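Local structure of 2-oxo-1,2-dihydroquinoline 8-monooxygenase, oxygenase component (Pseudomonas putida, 1Z02) at residues His142-Met147 / Ser190-Asn195; Ala196-Met201 / Trp329-Arg334; Gly241-Ser246 / Ala272-Asn277. The protein is the oxygenase component of a Rieske-type monooxygenase that probably hydroxylates 2-oxoquinoline at carbon 8, using a [2Fe-2S] cluster and a mononuclear iron. One frame throughout, in Å; residues are numbered along the deposited sequence.

Interaction 1 (His142-Met147 / Ser190-Asn195); sequences HEVNGM and SVLDDN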
# COMPACT_ATOMS: atom_id res chain seq x y z
N HIS A 142 16.70 21.57 -23.18
CA HIS A 142 17.75 22.56 -23.16
C HIS A 142 18.84 22.07 -22.21
O HIS A 142 18.71 22.16 -20.99
CB HIS A 142 17.21 23.91 -22.70
CG HIS A 142 18.22 25.01 -22.79
ND1 HIS A 142 17.89 26.33 -22.94
CD2 HIS A 142 19.57 24.99 -22.73
CE1 HIS A 142 18.98 27.07 -22.98
NE2 HIS A 142 20.02 26.28 -22.85
N GLU A 143 19.91 21.54 -22.79
CA GLU A 143 21.04 21.03 -22.02
C GLU A 143 22.14 22.09 -21.94
O GLU A 143 22.49 22.70 -22.96
CB GLU A 143 21.58 19.76 -22.69
CG GLU A 143 22.71 19.07 -21.91
CD GLU A 143 23.16 17.80 -22.58
OE1 GLU A 143 23.88 17.01 -21.94
OE2 GLU A 143 22.80 17.59 -23.75
N VAL A 144 22.68 22.29 -20.75
CA VAL A 144 23.72 23.29 -20.55
C VAL A 144 24.57 23.01 -19.31
O VAL A 144 24.04 22.72 -18.23
CB VAL A 144 23.10 24.71 -20.43
CG1 VAL A 144 22.24 24.81 -19.18
CG2 VAL A 144 24.19 25.77 -20.41
N ASN A 145 25.88 23.07 -19.49
CA ASN A 145 26.86 22.85 -18.42
C ASN A 145 26.57 21.68 -17.46
O ASN A 145 26.58 21.85 -16.24
CB ASN A 145 27.06 24.14 -17.62
CG ASN A 145 27.70 25.24 -18.46
OD1 ASN A 145 28.63 24.98 -19.22
ND2 ASN A 145 27.20 26.47 -18.32
N GLY A 146 26.35 20.50 -18.04
CA GLY A 146 26.10 19.32 -17.23
C GLY A 146 24.67 19.09 -16.78
O GLY A 146 24.38 18.09 -16.11
N MET A 147 23.76 20.00 -17.15
CA MET A 147 22.35 19.91 -16.77
C MET A 147 21.44 19.75 -17.98
O MET A 147 21.57 20.48 -18.97
CB MET A 147 21.91 21.18 -16.04
CG MET A 147 22.55 21.44 -14.69
SD MET A 147 21.95 20.34 -13.43
CE MET A 147 20.31 21.04 -13.08
N SER A 190 25.44 31.62 -12.85
CA SER A 190 24.22 30.93 -13.29
C SER A 190 24.66 29.65 -14.01
O SER A 190 25.82 29.55 -14.43
CB SER A 190 23.43 31.82 -14.24
OG SER A 190 22.31 31.13 -14.78
N VAL A 191 23.78 28.66 -14.14
CA VAL A 191 24.18 27.46 -14.85
C VAL A 191 24.25 27.79 -16.35
O VAL A 191 24.74 27.00 -17.16
CB VAL A 191 23.21 26.25 -14.63
CG1 VAL A 191 22.98 26.03 -13.18
CG2 VAL A 191 21.96 26.42 -15.41
N LEU A 192 23.76 28.98 -16.71
CA LEU A 192 23.77 29.43 -18.10
C LEU A 192 25.09 30.11 -18.47
O LEU A 192 25.39 30.29 -19.65
CB LEU A 192 22.61 30.40 -18.36
CG LEU A 192 21.18 29.87 -18.30
CD1 LEU A 192 20.21 31.02 -18.53
CD2 LEU A 192 20.97 28.80 -19.36
N ASP A 193 25.86 30.50 -17.46
CA ASP A 193 27.14 31.18 -17.67
C ASP A 193 28.21 30.30 -18.31
O ASP A 193 28.27 29.09 -18.08
CB ASP A 193 27.67 31.74 -16.35
CG ASP A 193 26.86 32.92 -15.85
OD1 ASP A 193 27.02 33.29 -14.67
OD2 ASP A 193 26.09 33.48 -16.64
N ASP A 194 29.05 30.92 -19.13
CA ASP A 194 30.13 30.19 -19.78
C ASP A 194 31.10 29.69 -18.71
O ASP A 194 31.38 30.40 -17.73
CB ASP A 194 30.86 31.09 -20.78
CG ASP A 194 30.10 31.25 -22.09
OD1 ASP A 194 30.58 32.01 -22.97
OD2 ASP A 194 29.03 30.62 -22.25
N ASN A 195 31.60 28.48 -18.89
CA ASN A 195 32.54 27.88 -17.94
C ASN A 195 31.97 27.61 -16.56
O ASN A 195 32.72 27.30 -15.63
CB ASN A 195 33.78 28.77 -17.81
CG ASN A 195 34.64 28.76 -19.06
OD1 ASN A 195 35.44 29.67 -19.30
ND2 ASN A 195 34.49 27.71 -19.87
O HOH W 1 30.42 26.54 -21.19
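Asn-145 and the backbone of Val-191 and Asp-193 form the polar half of this contact. Asn-145 ND2 gives a hydrogen bond of 2.8 Å to Val-191 O with an N-H...O angle of 158°; the acceptor lies close to the amide plane, while the nitrogen stands well above the carbonyl plane. A second bond, from Asn-145 ND2 to Asp-193 O, is equally short but weak because it is bent to 127°. Chi1 of -65° sets CG anti to the carbonyl carbon, beside the backbone N. A water continues the link, donating to Asn-145 OD1 at 3.1 Å and accepting from Asn-195 N.

The apolar part lies beside it. Val-144 CG1 meets Val-191 CG2 at 4.1 Å, the two side chains crossing at about a right angle, and also meets Leu-192 CD2 at 4.2 Å.

Within each segment, turns set the shape. A type I' turn from Val-144 to Met-147 closes the hairpin of strands 141-144 and 147-152. In 190-195 a type I turn from Ser-190 to Asp-193 is braced by Ser-190 OG, which accepts from Leu-192 N at 3.2 Å in an ST turn. Asp-193 takes Ser-190 N on OD1 and pairs through OD2 with Arg-172.

The polar link thus depends on the Asn-145 amide meeting main-chain carbonyls, which calls for no particular loop side chains; the apolar patch beside it does.

Interaction 2 (Ala196-Met201 / Trp329-Arg334); sequences AVVHGM and WEILVR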
# COMPACT_ATOMS: atom_id res chain seq x y z
N ALA A 196 30.65 27.73 -16.41
CA ALA A 196 30.03 27.45 -15.12
C ALA A 196 30.07 25.93 -14.96
O ALA A 196 29.69 25.20 -15.87
CB ALA A 196 28.57 27.95 -15.09
N VAL A 197 30.54 25.46 -13.81
CA VAL A 197 30.60 24.02 -13.57
C VAL A 197 29.57 23.62 -12.52
O VAL A 197 29.38 24.32 -11.54
CB VAL A 197 32.01 23.58 -13.11
CG1 VAL A 197 32.03 22.08 -12.87
CG2 VAL A 197 33.04 23.98 -14.15
N VAL A 198 28.91 22.49 -12.75
CA VAL A 198 27.89 22.00 -11.82
C VAL A 198 28.26 20.67 -11.16
O VAL A 198 28.65 19.72 -11.83
CB VAL A 198 26.53 21.80 -12.54
CG1 VAL A 198 25.52 21.21 -11.58
CG2 VAL A 198 26.02 23.12 -13.08
N HIS A 199 28.13 20.62 -9.83
CA HIS A 199 28.38 19.39 -9.07
C HIS A 199 27.19 19.27 -8.15
O HIS A 199 26.75 20.26 -7.56
CB HIS A 199 29.66 19.49 -8.24
CG HIS A 199 30.92 19.42 -9.04
ND1 HIS A 199 31.19 18.40 -9.92
CD2 HIS A 199 32.00 20.25 -9.08
CE1 HIS A 199 32.37 18.60 -10.48
NE2 HIS A 199 32.88 19.71 -9.98
N GLY A 200 26.64 18.07 -8.02
CA GLY A 200 25.50 17.92 -7.14
C GLY A 200 24.81 16.58 -7.21
O GLY A 200 25.39 15.58 -7.65
N MET A 201 23.55 16.56 -6.80
CA MET A 201 22.79 15.32 -6.78
C MET A 201 21.30 15.60 -6.72
O MET A 201 20.88 16.73 -6.45
CB MET A 201 23.17 14.54 -5.54
CG MET A 201 22.80 15.30 -4.26
SD MET A 201 23.48 14.57 -2.78
CE MET A 201 22.99 15.69 -1.59
N TRP A 329 16.60 18.31 -5.97
CA TRP A 329 17.90 18.60 -6.57
C TRP A 329 18.70 19.57 -5.71
O TRP A 329 18.15 20.53 -5.16
CB TRP A 329 17.73 19.21 -7.96
CG TRP A 329 17.21 18.27 -9.00
CD1 TRP A 329 15.98 17.66 -9.03
CD2 TRP A 329 17.90 17.84 -10.18
NE1 TRP A 329 15.87 16.89 -10.17
CE2 TRP A 329 17.03 16.98 -10.89
CE3 TRP A 329 19.17 18.10 -10.71
CZ2 TRP A 329 17.39 16.37 -12.10
CZ3 TRP A 329 19.53 17.50 -11.91
CH2 TRP A 329 18.65 16.65 -12.59
N GLU A 330 20.00 19.30 -5.60
CA GLU A 330 20.93 20.16 -4.86
C GLU A 330 22.19 20.28 -5.70
O GLU A 330 22.90 19.30 -5.87
CB GLU A 330 21.35 19.54 -3.53
CG GLU A 330 20.29 19.33 -2.51
CD GLU A 330 20.85 18.64 -1.30
OE1 GLU A 330 21.65 19.26 -0.57
OE2 GLU A 330 20.50 17.46 -1.08
N ILE A 331 22.47 21.47 -6.23
CA ILE A 331 23.69 21.64 -6.99
C ILE A 331 24.47 22.87 -6.55
O ILE A 331 23.89 23.84 -6.05
CB ILE A 331 23.44 21.74 -8.54
CG1 ILE A 331 22.71 23.05 -8.87
CG2 ILE A 331 22.67 20.52 -9.02
CD1 ILE A 331 22.65 23.36 -10.34
N LEU A 332 25.78 22.80 -6.73
CA LEU A 332 26.68 23.90 -6.40
C LEU A 332 27.32 24.28 -7.72
O LEU A 332 27.79 23.42 -8.46
CB LEU A 332 27.75 23.45 -5.40
CG LEU A 332 27.23 23.11 -4.00
CD1 LEU A 332 28.36 22.61 -3.13
CD2 LEU A 332 26.58 24.34 -3.40
N VAL A 333 27.32 25.57 -8.00
CA VAL A 333 27.88 26.07 -9.25
C VAL A 333 29.02 27.04 -8.98
O VAL A 333 28.96 27.85 -8.05
CB VAL A 333 26.79 26.80 -10.08
CG1 VAL A 333 27.36 27.22 -11.42
CG2 VAL A 333 25.58 25.87 -10.29
N ARG A 334 30.07 26.94 -9.79
CA ARG A 334 31.22 27.84 -9.69
C ARG A 334 31.85 27.93 -11.07
O ARG A 334 32.09 26.91 -11.72
CB ARG A 334 32.26 27.32 -8.70
CG ARG A 334 33.40 28.32 -8.49
CD ARG A 334 34.57 27.76 -7.71
NE ARG A 334 35.60 28.78 -7.54
CZ ARG A 334 35.90 29.35 -6.37
NH1 ARG A 334 36.85 30.28 -6.31
NH2 ARG A 334 35.27 28.99 -5.26
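Gly-200 and Ile-331 face each other as a non-hydrogen-bonded antiparallel pair with their CA atoms only 4.1 Å apart, the closest approach in the register. A side chain on the glycine would run into Glu-330 O and Ile-331 CA, and its backbone angles also call for glycine. Beside this pair the packing stays dense: Val-198 CG1, anti to its backbone N (chi1 176°), reaches Ile-331 CB at 3.7 Å, and Val-198 CG2 meets Val-333 CG2 at 3.9 Å. Phe-49 and Trp-317 touch Ile-331, and Tyr-315 of the next strand touches Val-333. Tight, too, is the pair Met-201 and Glu-330, which run side by side; CE of Met-201 makes a close contact of 3.1 Å, not a hydrogen bond, with OE2 of Glu-330, whose charge is matched by a salt bridge to Arg-203. The Glu-330 side chain is buried about 9 Å from the catalytic-domain iron.

Six backbone hydrogen bonds fix the register, two at each of the pairs Val-197/Arg-334, His-199/Leu-332 and Met-201/Glu-330. The bond from Leu-332 N to His-199 O, 2.8 Å and 170°, is the straightest. Strand 196-206 is thereby added as an edge strand, within this chain, of the antiparallel sheet in the catalytic domain, whose family belongs to the Bet v 1-like clan, and helix 339-359 lies over the face bearing His-199 and Leu-332.

Toward the other end the arrangement opens: Val-197 and Arg-334 are partly exposed, and the extended Arg-334 side chain comes no nearer than 5.0 Å to strand 196-201.

Interaction 3 (Gly241-Ser246 / Ala272-Asn277); sequences GLLPTS and APVLEN
Ala-272 O takes one hydrogen bond, from Leu-243 N, at 2.8 Å with an N-H...O angle of 163°, and a weaker CA-H...O contact from Leu-242 CA at 3.5 Å. The return bond, from Ala-272 N to Leu-243 O, is also 2.8 Å, which makes Leu-243/Ala-272 a hydrogen-bonded antiparallel pair.

On the face carrying Leu-243 and Val-274, the leucine CG stands anti to its carbonyl carbon (chi1 -49°) and lies 3.4 Å from Val-274 CG2, tighter than usual van der Waals contact. Both leucine methyls, CD1 and CD2, sit 3.8 Å from Val-274 CG2, so the branched end of the leucine bears on the valine methyl with CG nearest. Ala-124 of a second subunit packs on both side chains. It belongs to the Rieske part of its subunit, consistent with the trimeric oxygenases of this family, in which the Rieske domain of one subunit adjoins the catalytic domain of the next. An alanine in place of Leu-243 would probably open a gap beside Val-274 CG2 and leave Ala-124 of the neighbouring subunit with less to rest on.

The other face is lighter: Leu-242 CD2 touches Pro-273, 3.8 Å from its N. At the strand end Thr-245 CG2 meets Ala-272 CB at 3.7 Å, while the threonine hydroxyl is held by Asp-269 O.

Backbone bonds therefore set the register here, while the apolar Leu-243/Val-274 patch is shared with the other subunit.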
# COMPACT_ATOMS: atom_id res chain seq x y z
N GLY A 241 16.52 33.18 15.20
CA GLY A 241 15.65 33.37 14.05
C GLY A 241 15.85 34.73 13.38
O GLY A 241 16.54 35.60 13.92
N LEU A 242 15.26 34.90 12.20
CA LEU A 242 15.33 36.14 11.44
C LEU A 242 13.93 36.71 11.31
O LEU A 242 13.00 35.99 10.92
CB LEU A 242 15.90 35.89 10.04
CG LEU A 242 17.41 35.86 9.83
CD1 LEU A 242 17.71 35.59 8.36
CD2 LEU A 242 18.02 37.19 10.26
N LEU A 243 13.77 37.99 11.61
CA LEU A 243 12.46 38.63 11.53
C LEU A 243 12.38 39.77 10.54
O LEU A 243 13.31 40.55 10.39
CB LEU A 243 12.05 39.23 12.87
CG LEU A 243 12.11 38.51 14.19
CD1 LEU A 243 11.87 39.56 15.26
CD2 LEU A 243 11.08 37.41 14.25
N PRO A 244 11.23 39.89 9.86
CA PRO A 244 11.05 40.97 8.90
C PRO A 244 10.73 42.24 9.70
O PRO A 244 9.85 42.23 10.56
CB PRO A 244 9.88 40.49 8.05
CG PRO A 244 9.06 39.71 9.03
CD PRO A 244 10.11 38.94 9.80
N THR A 245 11.46 43.31 9.42
CA THR A 245 11.26 44.57 10.13
C THR A 245 10.34 45.52 9.39
O THR A 245 9.77 46.44 9.97
CB THR A 245 12.60 45.27 10.39
OG1 THR A 245 13.23 45.59 9.14
CG2 THR A 245 13.52 44.37 11.19
N SER A 246 10.21 45.29 8.09
CA SER A 246 9.37 46.13 7.26
C SER A 246 8.51 45.31 6.32
O SER A 246 8.69 44.11 6.17
CB SER A 246 10.20 47.13 6.46
OG SER A 246 11.06 46.46 5.54
N ALA A 272 15.98 41.29 10.76
CA ALA A 272 16.77 41.36 11.98
C ALA A 272 16.84 40.02 12.72
O ALA A 272 15.83 39.34 12.89
CB ALA A 272 16.21 42.44 12.91
N PRO A 273 18.04 39.64 13.18
CA PRO A 273 18.21 38.38 13.90
C PRO A 273 17.63 38.45 15.31
O PRO A 273 17.57 39.53 15.90
CB PRO A 273 19.72 38.18 13.91
CG PRO A 273 20.23 39.58 13.97
CD PRO A 273 19.34 40.30 12.97
N VAL A 274 17.18 37.31 15.81
CA VAL A 274 16.62 37.22 17.15
C VAL A 274 17.71 36.57 17.98
O VAL A 274 18.14 35.46 17.68
CB VAL A 274 15.38 36.33 17.18
CG1 VAL A 274 14.84 36.22 18.60
CG2 VAL A 274 14.33 36.87 16.24
N LEU A 275 18.17 37.26 19.02
CA LEU A 275 19.24 36.73 19.86
C LEU A 275 18.79 36.16 21.20
O LEU A 275 19.61 35.61 21.93
CB LEU A 275 20.31 37.79 20.11
CG LEU A 275 21.19 38.19 18.92
CD1 LEU A 275 20.39 39.00 17.92
CD2 LEU A 275 22.37 39.00 19.43
N GLU A 276 17.52 36.28 21.53
CA GLU A 276 17.09 35.74 22.81
C GLU A 276 15.60 35.45 22.92
O GLU A 276 14.80 35.87 22.10
CB GLU A 276 17.52 36.68 23.95
CG GLU A 276 16.95 38.09 23.87
CD GLU A 276 17.50 39.01 24.95
OE1 GLU A 276 16.90 40.08 25.18
OE2 GLU A 276 18.52 38.68 25.57
N ASN A 277 15.27 34.69 23.96
CA ASN A 277 13.90 34.31 24.26
C ASN A 277 13.78 34.37 25.78
O ASN A 277 14.16 33.42 26.47
CB ASN A 277 13.62 32.89 23.79
CG ASN A 277 12.15 32.57 23.77
OD1 ASN A 277 11.51 32.54 22.70
ND2 ASN A 277 11.58 32.36 24.96

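How the interactions relate
Interactions 1 and 2 adjoin, with centres 10 Å apart, and the chain passes directly from 190-195 into 196-201. They touch through Ser-190 O against Ala-196 CB and Met-147 CE against Trp-329, so the hairpin contact borders the edge of the catalytic sheet. Interaction 1 is a surface contact joining a side-chain amide, a water and a small apolar patch, whereas interaction 2 is partly buried and built from regular backbone ladder bonds and branched aliphatic packing. Interaction 3, also partly buried, stands apart, its nearest atoms about 19 Å from interaction 2, in a separate three-stranded sheet. It too uses antiparallel backbone bonds, but one apolar patch meets another subunit, which neither of the others does.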